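PDB 5UYT: Ice-binding protein from Flavobacteriaceae bacterium, which probably binds to ice crystals and limits their growth, acting as a bacterial antifreeze protein with two ice-binding-like domains. Local coordinates for residues L142-V154 against V161-I173. Numbering follows the deposited sequence.
Sequences LACNVFWKVEGLV and VMKGNVVANNAAI
Two successive coils of the right-handed beta-helix meet here, strand 146-150 lying parallel to strand 165-168 on the solenoid wall beside helix 55-73. F147, W148, K149 and V150 pair in register with N165, V166, V167 and A168. The ladder runs from N165 N, bonded to V146 O, through V167 N on W148 O to N169 N on V150 O, with W148 N and V150 N donating back to N165 O and V167 O. Past the turn at E151-L153 the register slips by one residue, and V154 N donates to A172 O at 3.0 Å.

W148 points into the coil interior. With CG beside its own backbone N (chi1 -52°), the indole edge reaches the corner at G164, and NE1 donates in the ring plane to K163 O at 2.8 Å, giving the buried N-H an acceptor just where the chain turns. A bend at chi2 (61°) turns the end of M162 so that CE lies over one face, a CH-pi contact 3.5 Å from the centroid of the five-membered ring, with the sulfur oblique to the ring in a Met-aromatic contact. F121 of the preceding coil stacks on the same indole. Further along the interior, V154 CG1 meets V166 CG1 tip to tip at 3.7 Å, while V154 CG2 rests on A168 CB.

On the helix-facing side N165 lies alongside F147, its ND2 over the ring face, 3.3 Å from CE1. A water accepts from this ND2 and donates to C144 O, while R184 bonds N165 OD1. At the end of the strands N169 ND2 donates to the syn lone pair of E151 OE1 at 3.0 Å, carboxylate and amide planes 81° apart. T188 OG1 bonds N169 OD1, and K149 NZ forms a salt bridge with E151 OE2, itself also bonded to Y68, on its anti lone pair at 2.8 Å.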
ATOM      1  N   LEU A 142       0.012 -21.112   3.932  1.00 28.19           N
ATOM      2  CA  LEU A 142       0.341 -19.771   3.440  1.00 27.55           C
ATOM      3  C   LEU A 142      -0.082 -19.649   1.983  1.00 26.89           C
ATOM      4  O   LEU A 142       0.145 -20.575   1.193  1.00 27.25           O
ATOM      5  CB  LEU A 142       1.856 -19.557   3.506  1.00 28.05           C
ATOM      6  CG  LEU A 142       2.492 -19.618   4.893  1.00 28.82           C
ATOM      7  CD1 LEU A 142       4.003 -19.629   4.716  1.00 29.81           C
ATOM      8  CD2 LEU A 142       2.022 -18.395   5.709  1.00 29.58           C
ATOM      9  N   ALA A 143      -0.669 -18.504   1.623  1.00 25.72           N
ATOM     10  CA  ALA A 143      -1.105 -18.270   0.232  1.00 24.89           C
ATOM     11  C   ALA A 143       0.044 -18.405  -0.778  1.00 25.83           C
ATOM     12  O   ALA A 143      -0.160 -18.904  -1.896  1.00 25.89           O
ATOM     13  CB  ALA A 143      -1.767 -16.897   0.099  1.00 24.31           C
ATOM     14  N   CYS A 144       1.255 -17.982  -0.383  1.00 25.47           N
ATOM     15  CA  CYS A 144       2.393 -18.029  -1.294  1.00 26.56           C
ATOM     16  C   CYS A 144       2.786 -19.463  -1.718  1.00 27.36           C
ATOM     17  O   CYS A 144       3.471 -19.633  -2.708  1.00 27.33           O
ATOM     18  CB  CYS A 144       3.598 -17.287  -0.708  1.00 26.84           C
ATOM     19  SG  CYS A 144       4.225 -18.006   0.820  1.00 28.82           S
ATOM     20  N   ASN A 145       2.335 -20.455  -0.949  1.00 28.10           N
ATOM     21  CA  ASN A 145       2.541 -21.893  -1.223  1.00 28.42           C
ATOM     22  C   ASN A 145       1.350 -22.596  -1.901  1.00 28.51           C
ATOM     23  O   ASN A 145       1.331 -23.833  -2.040  1.00 29.04           O
ATOM     24  CB  ASN A 145       2.888 -22.606   0.087  1.00 29.96           C
ATOM     25  CG  ASN A 145       4.344 -22.418   0.499  1.00 30.39           C
ATOM     26  OD1 ASN A 145       5.246 -22.496  -0.332  1.00 30.80           O
ATOM     27  ND2 ASN A 145       4.580 -22.233   1.789  1.00 30.83           N
ATOM     28  N   VAL A 146       0.369 -21.819  -2.341  1.00 27.03           N
ATOM     29  CA  VAL A 146      -0.765 -22.355  -3.126  1.00 26.84           C
ATOM     30  C   VAL A 146      -0.640 -21.986  -4.610  1.00 27.17           C
ATOM     31  O   VAL A 146      -0.383 -20.826  -4.960  1.00 26.73           O
ATOM     32  CB  VAL A 146      -2.124 -21.865  -2.570  1.00 25.88           C
ATOM     33  CG1 VAL A 146      -3.265 -22.396  -3.421  1.00 25.87           C
ATOM     34  CG2 VAL A 146      -2.256 -22.266  -1.091  1.00 25.94           C
ATOM     35  N   PHE A 147      -0.808 -22.987  -5.483  1.00 28.02           N
ATOM     36  CA  PHE A 147      -0.686 -22.790  -6.925  1.00 28.13           C
ATOM     37  C   PHE A 147      -1.846 -23.470  -7.634  1.00 28.98           C
ATOM     38  O   PHE A 147      -2.244 -24.592  -7.262  1.00 29.62           O
ATOM     39  CB  PHE A 147       0.616 -23.426  -7.445  1.00 29.30           C
ATOM     40  CG  PHE A 147       1.876 -22.828  -6.855  1.00 28.90           C
ATOM     41  CD1 PHE A 147       2.601 -21.874  -7.565  1.00 28.87           C
ATOM     42  CD2 PHE A 147       2.348 -23.235  -5.609  1.00 28.87           C
ATOM     43  CE1 PHE A 147       3.758 -21.313  -7.024  1.00 28.76           C
ATOM     44  CE2 PHE A 147       3.504 -22.686  -5.065  1.00 29.20           C
ATOM     45  CZ  PHE A 147       4.218 -21.723  -5.774  1.00 29.28           C
ATOM     46  N   TRP A 148      -2.344 -22.818  -8.682  1.00 28.60           N
ATOM     47  CA  TRP A 148      -3.355 -23.408  -9.570  1.00 29.06           C
ATOM     48  C   TRP A 148      -2.803 -23.377 -10.990  1.00 29.78           C
ATOM     49  O   TRP A 148      -2.584 -22.295 -11.546  1.00 29.76           O
ATOM     50  CB  TRP A 148      -4.683 -22.616  -9.489  1.00 28.43           C
ATOM     51  CG  TRP A 148      -5.206 -22.415  -8.078  1.00 28.00           C
ATOM     52  CD1 TRP A 148      -4.801 -21.456  -7.184  1.00 27.37           C
ATOM     53  CD2 TRP A 148      -6.274 -23.129  -7.438  1.00 28.16           C
ATOM     54  NE1 TRP A 148      -5.513 -21.568  -6.009  1.00 27.20           N
ATOM     55  CE2 TRP A 148      -6.431 -22.574  -6.140  1.00 27.75           C
ATOM     56  CE3 TRP A 148      -7.113 -24.187  -7.830  1.00 29.23           C
ATOM     57  CZ2 TRP A 148      -7.397 -23.041  -5.226  1.00 28.03           C
ATOM     58  CZ3 TRP A 148      -8.069 -24.659  -6.923  1.00 29.51           C
ATOM     59  CH2 TRP A 148      -8.193 -24.090  -5.628  1.00 28.44           C
ATOM     60  N   LYS A 149      -2.516 -24.555 -11.555  1.00 30.30           N
ATOM     61  CA  LYS A 149      -2.059 -24.640 -12.937  1.00 31.22           C
ATOM     62  C   LYS A 149      -3.257 -24.978 -13.814  1.00 31.72           C
ATOM     63  O   LYS A 149      -3.680 -26.146 -13.887  1.00 32.71           O
ATOM     64  CB  LYS A 149      -0.981 -25.709 -13.062  1.00 32.78           C
ATOM     65  CG  LYS A 149      -0.397 -25.831 -14.465  1.00 34.31           C
ATOM     66  CD  LYS A 149       0.210 -27.212 -14.716  1.00 36.27           C
ATOM     67  CE  LYS A 149      -0.828 -28.340 -14.714  1.00 37.19           C
ATOM     68  NZ  LYS A 149      -2.100 -28.076 -15.466  1.00 37.45           N
ATOM     69  N   VAL A 150      -3.797 -23.961 -14.483  1.00 31.18           N
ATOM     70  CA  VAL A 150      -5.096 -24.086 -15.161  1.00 31.35           C
ATOM     71  C   VAL A 150      -4.968 -24.104 -16.690  1.00 32.78           C
ATOM     72  O   VAL A 150      -4.530 -23.110 -17.293  1.00 33.09           O
ATOM     73  CB  VAL A 150      -6.093 -22.970 -14.743  1.00 30.03           C
ATOM     74  CG1 VAL A 150      -7.489 -23.273 -15.305  1.00 30.23           C
ATOM     75  CG2 VAL A 150      -6.157 -22.825 -13.216  1.00 28.92           C
ATOM     76  N   GLU A 151      -5.378 -25.217 -17.307  1.00 33.90           N
ATOM     77  CA  GLU A 151      -5.320 -25.360 -18.776  1.00 35.15           C
ATOM     78  C   GLU A 151      -6.631 -24.896 -19.399  1.00 34.85           C
ATOM     79  O   GLU A 151      -7.326 -25.674 -20.084  1.00 35.99           O
ATOM     80  CB  GLU A 151      -5.054 -26.816 -19.192  1.00 37.47           C
ATOM     81  CG  GLU A 151      -3.871 -27.483 -18.508  1.00 38.52           C
ATOM     82  CD  GLU A 151      -2.551 -26.804 -18.803  1.00 39.00           C
ATOM     83  OE1 GLU A 151      -2.428 -26.176 -19.876  1.00 39.36           O
ATOM     84  OE2 GLU A 151      -1.646 -26.908 -17.944  1.00 38.98           O
ATOM     85  N   GLY A 152      -6.978 -23.638 -19.160  1.00 34.02           N
ATOM     86  CA  GLY A 152      -8.223 -23.095 -19.697  1.00 34.00           C
ATOM     87  C   GLY A 152      -8.623 -21.813 -18.995  1.00 32.23           C
ATOM     88  O   GLY A 152      -7.930 -21.351 -18.076  1.00 31.10           O
ATOM     89  N   LEU A 153      -9.746 -21.242 -19.424  1.00 32.10           N
ATOM     90  CA  LEU A 153     -10.218 -19.956 -18.858  1.00 30.95           C
ATOM     91  C   LEU A 153     -10.375 -19.989 -17.325  1.00 29.94           C
ATOM     92  O   LEU A 153     -10.999 -20.915 -16.788  1.00 30.26           O
ATOM     93  CB  LEU A 153     -11.564 -19.580 -19.513  1.00 31.57           C
ATOM     94  CG  LEU A 153     -12.339 -18.401 -18.908  1.00 31.03           C
ATOM     95  CD1 LEU A 153     -11.634 -17.085 -19.201  1.00 30.79           C
ATOM     96  CD2 LEU A 153     -13.782 -18.366 -19.413  1.00 32.21           C
ATOM     97  N   VAL A 154      -9.810 -18.988 -16.636  1.00 28.85           N
ATOM     98  CA  VAL A 154     -10.037 -18.800 -15.209  1.00 27.72           C
ATOM     99  C   VAL A 154     -11.119 -17.726 -15.088  1.00 27.83           C
ATOM    100  O   VAL A 154     -10.926 -16.595 -15.547  1.00 27.75           O
ATOM    101  CB  VAL A 154      -8.759 -18.375 -14.450  1.00 26.97           C
ATOM    102  CG1 VAL A 154      -9.082 -18.123 -12.976  1.00 25.73           C
ATOM    103  CG2 VAL A 154      -7.685 -19.445 -14.571  1.00 27.22           C
ATOM    104  N   VAL A 161     -13.575 -15.272  -2.753  1.00 22.85           N
ATOM    105  CA  VAL A 161     -12.344 -15.128  -1.972  1.00 22.93           C
ATOM    106  C   VAL A 161     -11.383 -16.228  -2.418  1.00 23.47           C
ATOM    107  O   VAL A 161     -11.687 -17.437  -2.277  1.00 24.97           O
ATOM    108  CB  VAL A 161     -12.621 -15.228  -0.475  1.00 23.00           C
ATOM    109  CG1 VAL A 161     -11.295 -15.261   0.304  1.00 23.11           C
ATOM    110  CG2 VAL A 161     -13.519 -14.066  -0.037  1.00 23.48           C
ATOM    111  N   MET A 162     -10.260 -15.826  -3.002  1.00 23.05           N
ATOM    112  CA  MET A 162      -9.322 -16.769  -3.622  1.00 23.47           C
ATOM    113  C   MET A 162      -7.919 -16.652  -3.013  1.00 23.25           C
ATOM    114  O   MET A 162      -7.505 -15.583  -2.581  1.00 22.82           O
ATOM    115  CB  MET A 162      -9.277 -16.551  -5.146  1.00 23.08           C
ATOM    116  CG  MET A 162      -8.504 -17.608  -5.948  1.00 24.12           C
ATOM    117  SD  MET A 162      -9.219 -19.256  -5.780  1.00 25.26           S
ATOM    118  CE  MET A 162      -8.369 -19.985  -7.195  1.00 24.99           C
ATOM    119  N   LYS A 163      -7.204 -17.781  -2.974  1.00 24.32           N
ATOM    120  CA  LYS A 163      -5.851 -17.839  -2.443  1.00 24.55           C
ATOM    121  C   LYS A 163      -4.934 -18.497  -3.446  1.00 25.53           C
ATOM    122  O   LYS A 163      -5.293 -19.504  -4.087  1.00 25.33           O
ATOM    123  CB  LYS A 163      -5.790 -18.657  -1.145  1.00 24.68           C
ATOM    124  CG  LYS A 163      -6.777 -18.221  -0.077  1.00 25.07           C
ATOM    125  CD  LYS A 163      -6.361 -16.875   0.501  1.00 24.69           C
ATOM    126  CE  LYS A 163      -7.350 -16.427   1.568  1.00 25.68           C
ATOM    127  NZ  LYS A 163      -7.041 -15.027   1.952  1.00 27.81           N
ATOM    128  N   GLY A 164      -3.742 -17.922  -3.565  1.00 25.79           N
ATOM    129  CA  GLY A 164      -2.671 -18.546  -4.302  1.00 26.24           C
ATOM    130  C   GLY A 164      -2.315 -17.946  -5.635  1.00 26.50           C
ATOM    131  O   GLY A 164      -2.954 -17.020  -6.137  1.00 25.68           O
ATOM    132  N   ASN A 165      -1.285 -18.529  -6.227  1.00 27.50           N
ATOM    133  CA  ASN A 165      -0.853 -18.151  -7.566  1.00 27.38           C
ATOM    134  C   ASN A 165      -1.708 -18.824  -8.631  1.00 27.87           C
ATOM    135  O   ASN A 165      -1.636 -20.031  -8.780  1.00 28.42           O
ATOM    136  CB  ASN A 165       0.585 -18.584  -7.703  1.00 28.91           C
ATOM    137  CG  ASN A 165       1.481 -17.822  -6.771  1.00 28.54           C
ATOM    138  OD1 ASN A 165       1.462 -16.591  -6.764  1.00 28.17           O
ATOM    139  ND2 ASN A 165       2.251 -18.537  -5.956  1.00 29.44           N
ATOM    140  N   VAL A 166      -2.527 -18.047  -9.351  1.00 27.20           N
ATOM    141  CA  VAL A 166      -3.434 -18.624 -10.353  1.00 27.69           C
ATOM    142  C   VAL A 166      -2.707 -18.488 -11.676  1.00 28.52           C
ATOM    143  O   VAL A 166      -2.541 -17.376 -12.157  1.00 28.34           O
ATOM    144  CB  VAL A 166      -4.792 -17.869 -10.411  1.00 26.79           C
ATOM    145  CG1 VAL A 166      -5.664 -18.428 -11.553  1.00 27.53           C
ATOM    146  CG2 VAL A 166      -5.493 -17.943  -9.051  1.00 26.62           C
ATOM    147  N   VAL A 167      -2.241 -19.613 -12.231  1.00 29.15           N
ATOM    148  CA  VAL A 167      -1.466 -19.615 -13.465  1.00 30.26           C
ATOM    149  C   VAL A 167      -2.329 -20.200 -14.580  1.00 30.96           C
ATOM    150  O   VAL A 167      -2.560 -21.415 -14.630  1.00 31.94           O
ATOM    151  CB  VAL A 167      -0.168 -20.464 -13.343  1.00 31.25           C
ATOM    152  CG1 VAL A 167       0.602 -20.500 -14.666  1.00 31.71           C
ATOM    153  CG2 VAL A 167       0.710 -19.950 -12.219  1.00 30.46           C
ATOM    154  N   ALA A 168      -2.799 -19.337 -15.477  1.00 30.62           N
ATOM    155  CA  ALA A 168      -3.610 -19.794 -16.600  1.00 31.03           C
ATOM    156  C   ALA A 168      -2.690 -19.996 -17.783  1.00 32.51           C
ATOM    157  O   ALA A 168      -2.013 -19.062 -18.206  1.00 32.50           O
ATOM    158  CB  ALA A 168      -4.697 -18.777 -16.929  1.00 31.09           C
ATOM    159  N   ASN A 169      -2.650 -21.226 -18.314  1.00 33.33           N
ATOM    160  CA  ASN A 169      -1.806 -21.530 -19.445  1.00 34.69           C
ATOM    161  C   ASN A 169      -2.574 -21.373 -20.745  1.00 35.31           C
ATOM    162  O   ASN A 169      -3.547 -22.110 -20.990  1.00 34.95           O
ATOM    163  CB  ASN A 169      -1.294 -22.979 -19.360  1.00 36.01           C
ATOM    164  CG  ASN A 169      -0.176 -23.259 -20.338  1.00 37.72           C
ATOM    165  OD1 ASN A 169       0.681 -22.406 -20.565  1.00 37.67           O
ATOM    166  ND2 ASN A 169      -0.176 -24.467 -20.932  1.00 38.58           N
ATOM    167  N   ASN A 170      -2.117 -20.441 -21.578  1.00 35.70           N
ATOM    168  CA  ASN A 170      -2.742 -20.164 -22.875  1.00 36.97           C
ATOM    169  C   ASN A 170      -4.241 -19.953 -22.731  1.00 36.55           C
ATOM    170  O   ASN A 170      -5.035 -20.490 -23.508  1.00 36.80           O
ATOM    171  CB  ASN A 170      -2.425 -21.259 -23.893  1.00 39.80           C
ATOM    172  CG  ASN A 170      -0.941 -21.390 -24.130  1.00 41.16           C
ATOM    173  OD1 ASN A 170      -0.415 -22.484 -24.132  1.00 44.15           O
ATOM    174  ND2 ASN A 170      -0.254 -20.266 -24.298  1.00 40.99           N
ATOM    175  N   ALA A 171      -4.609 -19.165 -21.715  1.00 34.58           N
ATOM    176  CA  ALA A 171      -6.005 -18.787 -21.471  1.00 34.49           C
ATOM    177  C   ALA A 171      -6.115 -17.447 -20.761  1.00 33.23           C
ATOM    178  O   ALA A 171      -5.139 -16.961 -20.184  1.00 32.28           O
ATOM    179  CB  ALA A 171      -6.713 -19.861 -20.646  1.00 34.84           C
ATOM    180  N   ALA A 172      -7.311 -16.860 -20.810  1.00 32.71           N
ATOM    181  CA  ALA A 172      -7.583 -15.580 -20.133  1.00 31.29           C
ATOM    182  C   ALA A 172      -7.944 -15.787 -18.659  1.00 29.76           C
ATOM    183  O   ALA A 172      -8.225 -16.917 -18.215  1.00 29.56           O
ATOM    184  CB  ALA A 172      -8.694 -14.820 -20.866  1.00 32.18           C
ATOM    185  N   ILE A 173      -7.899 -14.693 -17.904  1.00 28.15           N
ATOM    186  CA  ILE A 173      -8.353 -14.670 -16.524  1.00 26.96           C
ATOM    187  C   ILE A 173      -9.362 -13.541 -16.374  1.00 26.92           C
ATOM    188  O   ILE A 173      -9.103 -12.413 -16.801  1.00 27.70           O
ATOM    189  CB  ILE A 173      -7.180 -14.451 -15.532  1.00 26.19           C
ATOM    190  CG1 ILE A 173      -6.105 -15.530 -15.746  1.00 26.23           C
ATOM    191  CG2 ILE A 173      -7.704 -14.455 -14.074  1.00 24.79           C
ATOM    192  CD1 ILE A 173      -4.855 -15.339 -14.897  1.00 26.38           C
TER
HETATM  193  O   HOH W   1       4.296 -17.514  -4.140  1.00 31.71           O